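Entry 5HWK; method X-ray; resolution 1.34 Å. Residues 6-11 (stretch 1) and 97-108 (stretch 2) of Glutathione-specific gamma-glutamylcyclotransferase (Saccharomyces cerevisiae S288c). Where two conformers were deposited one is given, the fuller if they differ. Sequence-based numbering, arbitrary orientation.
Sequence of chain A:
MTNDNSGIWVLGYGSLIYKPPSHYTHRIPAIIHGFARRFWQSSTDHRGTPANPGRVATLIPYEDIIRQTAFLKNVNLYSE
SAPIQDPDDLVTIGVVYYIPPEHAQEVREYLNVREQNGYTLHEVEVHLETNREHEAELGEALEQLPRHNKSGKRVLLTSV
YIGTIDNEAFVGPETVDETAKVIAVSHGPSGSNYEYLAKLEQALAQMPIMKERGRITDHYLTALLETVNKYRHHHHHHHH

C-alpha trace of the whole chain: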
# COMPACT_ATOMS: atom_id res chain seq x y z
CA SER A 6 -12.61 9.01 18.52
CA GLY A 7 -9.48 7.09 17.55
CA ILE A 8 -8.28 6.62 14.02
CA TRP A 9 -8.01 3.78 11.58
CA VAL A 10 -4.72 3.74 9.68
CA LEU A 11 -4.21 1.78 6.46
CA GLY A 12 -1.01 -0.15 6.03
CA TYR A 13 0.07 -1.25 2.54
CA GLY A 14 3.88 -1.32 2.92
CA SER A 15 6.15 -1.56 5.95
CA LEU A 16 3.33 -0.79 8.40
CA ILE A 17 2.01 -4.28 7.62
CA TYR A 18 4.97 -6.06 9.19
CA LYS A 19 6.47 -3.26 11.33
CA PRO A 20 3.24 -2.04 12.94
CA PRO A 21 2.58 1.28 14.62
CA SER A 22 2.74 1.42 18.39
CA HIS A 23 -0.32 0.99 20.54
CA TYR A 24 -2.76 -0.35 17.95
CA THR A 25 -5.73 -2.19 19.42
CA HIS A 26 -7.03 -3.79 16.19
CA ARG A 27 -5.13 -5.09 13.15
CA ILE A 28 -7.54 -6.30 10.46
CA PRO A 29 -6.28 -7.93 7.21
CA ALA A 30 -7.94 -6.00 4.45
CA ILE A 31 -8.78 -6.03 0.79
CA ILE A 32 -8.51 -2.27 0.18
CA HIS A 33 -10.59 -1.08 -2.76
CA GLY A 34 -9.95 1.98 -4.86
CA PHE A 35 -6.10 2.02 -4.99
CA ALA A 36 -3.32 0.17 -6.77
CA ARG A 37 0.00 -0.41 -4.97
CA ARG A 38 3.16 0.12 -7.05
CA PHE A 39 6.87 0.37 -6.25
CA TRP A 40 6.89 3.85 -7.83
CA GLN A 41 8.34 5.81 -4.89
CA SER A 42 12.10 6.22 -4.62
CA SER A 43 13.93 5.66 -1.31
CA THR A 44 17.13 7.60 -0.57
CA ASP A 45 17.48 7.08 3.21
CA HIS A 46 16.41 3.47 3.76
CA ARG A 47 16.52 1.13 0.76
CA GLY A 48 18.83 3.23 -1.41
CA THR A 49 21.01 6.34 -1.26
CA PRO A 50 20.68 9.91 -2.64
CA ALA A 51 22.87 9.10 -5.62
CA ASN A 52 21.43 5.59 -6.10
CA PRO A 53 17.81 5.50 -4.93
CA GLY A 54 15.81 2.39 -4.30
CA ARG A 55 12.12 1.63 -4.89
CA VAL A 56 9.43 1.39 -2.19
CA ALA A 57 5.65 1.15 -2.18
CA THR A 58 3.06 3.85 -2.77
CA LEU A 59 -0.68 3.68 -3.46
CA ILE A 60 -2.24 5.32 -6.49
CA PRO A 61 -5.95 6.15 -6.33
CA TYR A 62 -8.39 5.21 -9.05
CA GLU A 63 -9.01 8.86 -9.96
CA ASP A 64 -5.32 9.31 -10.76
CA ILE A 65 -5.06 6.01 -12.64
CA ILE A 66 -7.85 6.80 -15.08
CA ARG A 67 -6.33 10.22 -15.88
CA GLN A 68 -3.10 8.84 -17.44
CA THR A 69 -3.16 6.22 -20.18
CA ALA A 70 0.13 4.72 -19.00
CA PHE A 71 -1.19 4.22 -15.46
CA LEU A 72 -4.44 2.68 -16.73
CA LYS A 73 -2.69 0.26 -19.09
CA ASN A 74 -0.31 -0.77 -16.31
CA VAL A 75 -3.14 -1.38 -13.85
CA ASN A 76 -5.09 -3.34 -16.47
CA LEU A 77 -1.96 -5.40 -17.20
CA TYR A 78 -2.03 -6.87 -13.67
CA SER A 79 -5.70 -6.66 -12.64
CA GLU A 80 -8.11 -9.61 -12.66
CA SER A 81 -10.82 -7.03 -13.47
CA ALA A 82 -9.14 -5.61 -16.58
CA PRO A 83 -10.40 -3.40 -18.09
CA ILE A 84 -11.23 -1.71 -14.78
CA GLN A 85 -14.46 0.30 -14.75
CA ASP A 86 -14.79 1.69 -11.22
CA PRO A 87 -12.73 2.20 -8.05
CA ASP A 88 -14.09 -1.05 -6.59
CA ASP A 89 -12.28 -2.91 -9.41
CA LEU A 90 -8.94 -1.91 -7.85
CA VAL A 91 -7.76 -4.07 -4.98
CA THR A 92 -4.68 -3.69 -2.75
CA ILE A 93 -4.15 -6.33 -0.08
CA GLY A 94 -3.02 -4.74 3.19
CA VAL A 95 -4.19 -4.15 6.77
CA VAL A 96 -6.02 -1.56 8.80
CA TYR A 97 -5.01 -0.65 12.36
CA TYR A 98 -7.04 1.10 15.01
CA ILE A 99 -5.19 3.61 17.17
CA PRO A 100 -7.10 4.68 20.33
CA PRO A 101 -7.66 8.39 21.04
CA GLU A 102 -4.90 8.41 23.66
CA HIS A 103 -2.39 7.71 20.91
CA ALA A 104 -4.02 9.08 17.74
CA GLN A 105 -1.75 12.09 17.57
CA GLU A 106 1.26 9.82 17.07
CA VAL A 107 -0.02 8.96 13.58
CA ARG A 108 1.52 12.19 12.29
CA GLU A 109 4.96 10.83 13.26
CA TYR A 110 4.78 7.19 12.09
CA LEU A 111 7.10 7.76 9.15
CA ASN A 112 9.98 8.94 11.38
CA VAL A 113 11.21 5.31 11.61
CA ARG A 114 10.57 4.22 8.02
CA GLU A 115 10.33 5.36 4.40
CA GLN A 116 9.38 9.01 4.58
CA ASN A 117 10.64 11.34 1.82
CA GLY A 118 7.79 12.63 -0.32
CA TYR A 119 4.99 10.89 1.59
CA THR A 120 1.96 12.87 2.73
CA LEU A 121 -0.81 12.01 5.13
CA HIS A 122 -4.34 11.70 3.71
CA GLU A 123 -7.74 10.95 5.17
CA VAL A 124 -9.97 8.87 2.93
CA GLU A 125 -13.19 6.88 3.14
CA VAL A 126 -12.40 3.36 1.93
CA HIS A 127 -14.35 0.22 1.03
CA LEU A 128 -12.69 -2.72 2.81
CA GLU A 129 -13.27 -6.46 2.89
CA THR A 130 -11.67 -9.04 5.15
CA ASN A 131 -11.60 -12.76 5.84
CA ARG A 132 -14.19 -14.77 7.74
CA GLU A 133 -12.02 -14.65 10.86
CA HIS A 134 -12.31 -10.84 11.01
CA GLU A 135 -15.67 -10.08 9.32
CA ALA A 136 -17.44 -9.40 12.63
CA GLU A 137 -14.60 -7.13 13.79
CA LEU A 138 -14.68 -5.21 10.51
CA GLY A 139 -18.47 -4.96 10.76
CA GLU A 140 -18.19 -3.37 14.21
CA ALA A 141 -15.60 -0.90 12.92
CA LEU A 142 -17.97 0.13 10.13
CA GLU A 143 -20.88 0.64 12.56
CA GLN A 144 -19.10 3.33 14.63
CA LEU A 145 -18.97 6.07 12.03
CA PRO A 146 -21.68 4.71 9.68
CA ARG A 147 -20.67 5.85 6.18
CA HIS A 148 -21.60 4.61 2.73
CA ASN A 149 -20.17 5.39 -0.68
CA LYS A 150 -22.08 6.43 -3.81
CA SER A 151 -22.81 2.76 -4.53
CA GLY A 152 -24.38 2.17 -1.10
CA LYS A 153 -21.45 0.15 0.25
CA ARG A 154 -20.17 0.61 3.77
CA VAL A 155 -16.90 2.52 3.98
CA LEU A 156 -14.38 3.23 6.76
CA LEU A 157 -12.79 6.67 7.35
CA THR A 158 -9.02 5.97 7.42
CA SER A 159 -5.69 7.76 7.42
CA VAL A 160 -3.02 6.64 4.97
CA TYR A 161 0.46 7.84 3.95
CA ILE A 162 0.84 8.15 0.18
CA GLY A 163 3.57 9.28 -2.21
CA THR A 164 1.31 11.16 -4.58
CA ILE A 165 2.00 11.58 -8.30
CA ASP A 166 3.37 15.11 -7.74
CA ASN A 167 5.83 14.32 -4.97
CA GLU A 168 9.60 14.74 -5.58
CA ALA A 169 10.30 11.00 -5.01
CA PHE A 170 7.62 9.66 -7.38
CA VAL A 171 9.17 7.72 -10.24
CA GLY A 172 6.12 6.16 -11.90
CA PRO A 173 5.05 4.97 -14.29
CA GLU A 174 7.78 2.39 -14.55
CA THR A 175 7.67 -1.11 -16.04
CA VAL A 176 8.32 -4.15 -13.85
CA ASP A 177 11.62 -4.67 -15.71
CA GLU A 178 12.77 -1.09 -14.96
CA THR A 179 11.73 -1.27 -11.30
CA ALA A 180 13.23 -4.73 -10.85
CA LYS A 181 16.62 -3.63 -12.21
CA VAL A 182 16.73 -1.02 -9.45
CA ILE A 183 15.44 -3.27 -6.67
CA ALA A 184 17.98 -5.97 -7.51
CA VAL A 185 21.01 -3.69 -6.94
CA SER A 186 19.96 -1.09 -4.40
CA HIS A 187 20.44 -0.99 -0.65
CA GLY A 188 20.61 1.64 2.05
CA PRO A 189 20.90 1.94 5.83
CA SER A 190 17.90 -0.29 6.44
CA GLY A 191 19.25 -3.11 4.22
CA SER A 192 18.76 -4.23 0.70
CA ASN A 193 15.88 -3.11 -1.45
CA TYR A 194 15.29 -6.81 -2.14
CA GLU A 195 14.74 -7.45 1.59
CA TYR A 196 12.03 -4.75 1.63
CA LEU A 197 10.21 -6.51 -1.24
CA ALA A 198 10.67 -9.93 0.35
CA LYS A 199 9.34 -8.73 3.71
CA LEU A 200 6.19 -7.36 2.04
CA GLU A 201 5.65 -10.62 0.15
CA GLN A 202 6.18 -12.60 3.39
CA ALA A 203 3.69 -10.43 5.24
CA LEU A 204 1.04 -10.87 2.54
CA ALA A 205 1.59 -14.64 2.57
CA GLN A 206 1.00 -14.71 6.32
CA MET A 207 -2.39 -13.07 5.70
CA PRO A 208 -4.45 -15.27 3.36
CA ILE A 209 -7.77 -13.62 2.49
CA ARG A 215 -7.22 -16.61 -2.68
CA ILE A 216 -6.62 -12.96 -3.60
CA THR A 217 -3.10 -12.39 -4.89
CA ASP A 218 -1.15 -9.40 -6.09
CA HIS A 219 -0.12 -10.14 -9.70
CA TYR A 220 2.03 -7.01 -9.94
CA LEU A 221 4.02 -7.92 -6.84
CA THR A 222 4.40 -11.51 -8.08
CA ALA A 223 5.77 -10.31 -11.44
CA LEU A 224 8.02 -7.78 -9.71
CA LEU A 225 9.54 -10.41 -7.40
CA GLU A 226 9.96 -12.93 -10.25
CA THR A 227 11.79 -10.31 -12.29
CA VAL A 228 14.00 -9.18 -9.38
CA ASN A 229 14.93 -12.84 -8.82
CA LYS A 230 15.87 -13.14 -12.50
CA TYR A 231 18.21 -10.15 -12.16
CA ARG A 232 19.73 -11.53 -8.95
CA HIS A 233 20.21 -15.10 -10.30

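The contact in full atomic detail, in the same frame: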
# COMPACT_ATOMS: atom_id res chain seq x y z
N SER A 6 -13.44 8.92 17.33
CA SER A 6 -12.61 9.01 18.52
C SER A 6 -11.13 8.74 18.22
O SER A 6 -10.31 9.67 18.17
CB SER A 6 -13.10 8.03 19.59
OG SER A 6 -12.84 8.52 20.89
N GLY A 7 -10.79 7.47 18.03
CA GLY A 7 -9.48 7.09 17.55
C GLY A 7 -9.40 7.21 16.04
O GLY A 7 -10.24 7.84 15.40
N ILE A 8 -8.39 6.58 15.47
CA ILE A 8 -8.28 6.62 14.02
C ILE A 8 -7.92 5.24 13.52
O ILE A 8 -7.28 4.44 14.21
CB ILE A 8 -7.33 7.70 13.45
CG1 ILE A 8 -5.90 7.25 13.62
CG2 ILE A 8 -7.57 9.05 14.09
CD1 ILE A 8 -5.44 7.39 14.98
N TRP A 9 -8.38 4.97 12.32
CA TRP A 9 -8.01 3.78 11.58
C TRP A 9 -6.95 4.20 10.59
O TRP A 9 -7.10 5.20 9.91
CB TRP A 9 -9.22 3.25 10.83
CG TRP A 9 -10.23 2.64 11.82
CD1 TRP A 9 -11.32 3.26 12.40
CD2 TRP A 9 -10.23 1.29 12.34
NE1 TRP A 9 -11.96 2.38 13.22
CE2 TRP A 9 -11.33 1.17 13.20
CE3 TRP A 9 -9.40 0.18 12.14
CZ2 TRP A 9 -11.62 -0.01 13.87
CZ3 TRP A 9 -9.70 -0.99 12.79
CH2 TRP A 9 -10.81 -1.07 13.64
N VAL A 10 -5.86 3.44 10.56
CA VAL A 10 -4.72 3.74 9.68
C VAL A 10 -4.54 2.56 8.74
O VAL A 10 -4.36 1.43 9.20
CB VAL A 10 -3.45 3.94 10.52
CG1 VAL A 10 -2.21 4.17 9.61
CG2 VAL A 10 -3.61 5.08 11.49
N LEU A 11 -4.48 2.83 7.43
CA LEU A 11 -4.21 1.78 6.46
C LEU A 11 -2.73 1.50 6.42
O LEU A 11 -1.91 2.43 6.50
CB LEU A 11 -4.59 2.27 5.06
CG LEU A 11 -6.05 2.48 4.72
CD1 LEU A 11 -6.15 2.95 3.25
CD2 LEU A 11 -6.75 1.18 4.97
N TYR A 97 -5.27 -0.68 10.92
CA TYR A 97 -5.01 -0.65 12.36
C TYR A 97 -5.94 0.35 12.99
O TYR A 97 -6.25 1.38 12.40
CB TYR A 97 -3.60 -0.10 12.60
CG TYR A 97 -2.51 -1.05 12.19
CD1 TYR A 97 -2.19 -2.13 13.01
CD2 TYR A 97 -1.80 -0.91 10.99
CE1 TYR A 97 -1.22 -3.02 12.67
CE2 TYR A 97 -0.81 -1.82 10.63
CZ TYR A 97 -0.52 -2.85 11.49
OH TYR A 97 0.45 -3.76 11.16
N TYR A 98 -6.36 0.07 14.22
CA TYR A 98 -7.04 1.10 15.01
C TYR A 98 -6.10 1.60 16.09
O TYR A 98 -5.50 0.81 16.83
CB TYR A 98 -8.27 0.53 15.71
CG TYR A 98 -9.05 1.59 16.51
CD1 TYR A 98 -9.78 2.58 15.88
CD2 TYR A 98 -8.98 1.62 17.90
CE1 TYR A 98 -10.47 3.54 16.59
CE2 TYR A 98 -9.70 2.55 18.63
CZ TYR A 98 -10.44 3.50 17.97
OH TYR A 98 -11.13 4.47 18.65
N ILE A 99 -6.01 2.92 16.18
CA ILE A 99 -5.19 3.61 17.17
C ILE A 99 -6.14 4.34 18.10
O ILE A 99 -6.88 5.22 17.66
CB ILE A 99 -4.22 4.61 16.50
CG1 ILE A 99 -3.47 3.98 15.30
CG2 ILE A 99 -3.29 5.24 17.54
CD1 ILE A 99 -2.65 2.79 15.63
N PRO A 100 -6.15 4.02 19.39
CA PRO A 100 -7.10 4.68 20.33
C PRO A 100 -6.81 6.16 20.46
O PRO A 100 -5.71 6.64 20.12
CB PRO A 100 -6.86 3.95 21.66
CG PRO A 100 -5.56 3.17 21.49
CD PRO A 100 -5.33 2.96 20.01
N PRO A 101 -7.82 6.93 20.88
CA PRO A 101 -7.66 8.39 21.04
C PRO A 101 -6.42 8.80 21.80
O PRO A 101 -5.80 9.81 21.46
CB PRO A 101 -8.93 8.80 21.81
CG PRO A 101 -9.92 7.72 21.57
CD PRO A 101 -9.15 6.45 21.29
N GLU A 102 -6.07 8.06 22.85
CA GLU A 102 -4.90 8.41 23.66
C GLU A 102 -3.64 8.47 22.84
O GLU A 102 -2.69 9.15 23.24
CB GLU A 102 -4.69 7.39 24.78
CG GLU A 102 -5.94 6.99 25.51
CD GLU A 102 -6.68 5.86 24.82
OE1 GLU A 102 -6.25 4.69 24.95
OE2 GLU A 102 -7.68 6.16 24.12
N HIS A 103 -3.59 7.77 21.71
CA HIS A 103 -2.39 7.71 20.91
C HIS A 103 -2.57 8.23 19.49
O HIS A 103 -1.60 8.24 18.73
CB HIS A 103 -1.83 6.28 20.89
CG HIS A 103 -1.39 5.78 22.23
ND1 HIS A 103 -0.13 6.03 22.74
CD2 HIS A 103 -2.03 5.04 23.16
CE1 HIS A 103 -0.03 5.48 23.93
NE2 HIS A 103 -1.17 4.87 24.21
N ALA A 104 -3.76 8.72 19.13
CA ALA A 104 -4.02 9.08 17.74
C ALA A 104 -3.05 10.16 17.23
O ALA A 104 -2.72 10.20 16.05
CB ALA A 104 -5.46 9.57 17.58
N GLN A 105 -2.58 11.03 18.11
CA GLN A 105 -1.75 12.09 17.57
C GLN A 105 -0.39 11.59 17.13
O GLN A 105 0.31 12.30 16.40
CB GLN A 105 -1.63 13.27 18.53
CG GLN A 105 -0.76 13.05 19.71
CD GLN A 105 -0.87 14.22 20.69
OE1 GLN A 105 -1.67 14.18 21.63
NE2 GLN A 105 -0.08 15.26 20.46
N GLU A 106 -0.01 10.37 17.51
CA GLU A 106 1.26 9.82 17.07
C GLU A 106 1.25 9.45 15.59
O GLU A 106 2.32 9.23 15.00
CB GLU A 106 1.55 8.56 17.87
CG GLU A 106 1.94 8.86 19.29
CD GLU A 106 1.91 7.63 20.16
OE1 GLU A 106 2.09 6.52 19.62
OE2 GLU A 106 1.71 7.78 21.39
N VAL A 107 0.07 9.35 14.98
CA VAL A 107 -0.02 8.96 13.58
C VAL A 107 0.78 9.91 12.71
O VAL A 107 1.44 9.50 11.73
CB VAL A 107 -1.51 8.87 13.19
CG1 VAL A 107 -1.67 8.60 11.73
CG2 VAL A 107 -2.16 7.76 13.98
N ARG A 108 0.81 11.19 13.07
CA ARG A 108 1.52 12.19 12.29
C ARG A 108 3.02 12.00 12.34
O ARG A 108 3.73 12.69 11.59
CB ARG A 108 1.10 13.59 12.75
CG ARG A 108 -0.05 14.13 11.92
CD ARG A 108 -0.50 15.57 12.24
NE ARG A 108 -1.39 16.06 11.19
CZ ARG A 108 -2.65 15.67 11.05
NH1 ARG A 108 -3.16 14.80 11.90
NH2 ARG A 108 -3.40 16.16 10.07

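The two stretches meet as neighbouring antiparallel β-strands, whose backbone ladder is flanked by an aromatic pair on one face and a cluster of aliphatic side chains on the other. Ile 8 and Ile 99 form a hydrogen-bonded pair, with Ile 8 N to Ile 99 O at 3.0 Å and Ile 99 N to Ile 8 O at 2.8 Å; Val 10 and Tyr 97 repeat the pattern, Val 10 N lying 2.8 Å from Tyr 97 O and Tyr 97 N 2.9 Å from Val 10 O. Between them, Trp 9 and Tyr 98 form the non-hydrogen-bonded pair, and their side chains share a face. The Tyr 98 CB sits over the indole, 3.5 Å from the centroid of the Trp 9 six-membered ring, with the two rings oblique. Tyr 98 also reaches across to Gly 7, its OH accepting a weak hydrogen bond from Gly 7 N (3.1 Å). Gly 7 suits this tight spot: an ideal CB would clash with Ile 99 O and Tyr 98 OH. On the opposite face, Ile 8 CD1 lies 3.4 Å from each of Ile 99 CB, Ala 104 CB and Val 107 CG2. The small Ala 104 admits this close approach, and Val 10 CG2 extends the apolar cluster, 3.9 Å from Val 107 CG2. Together the stretches bury 596 Å².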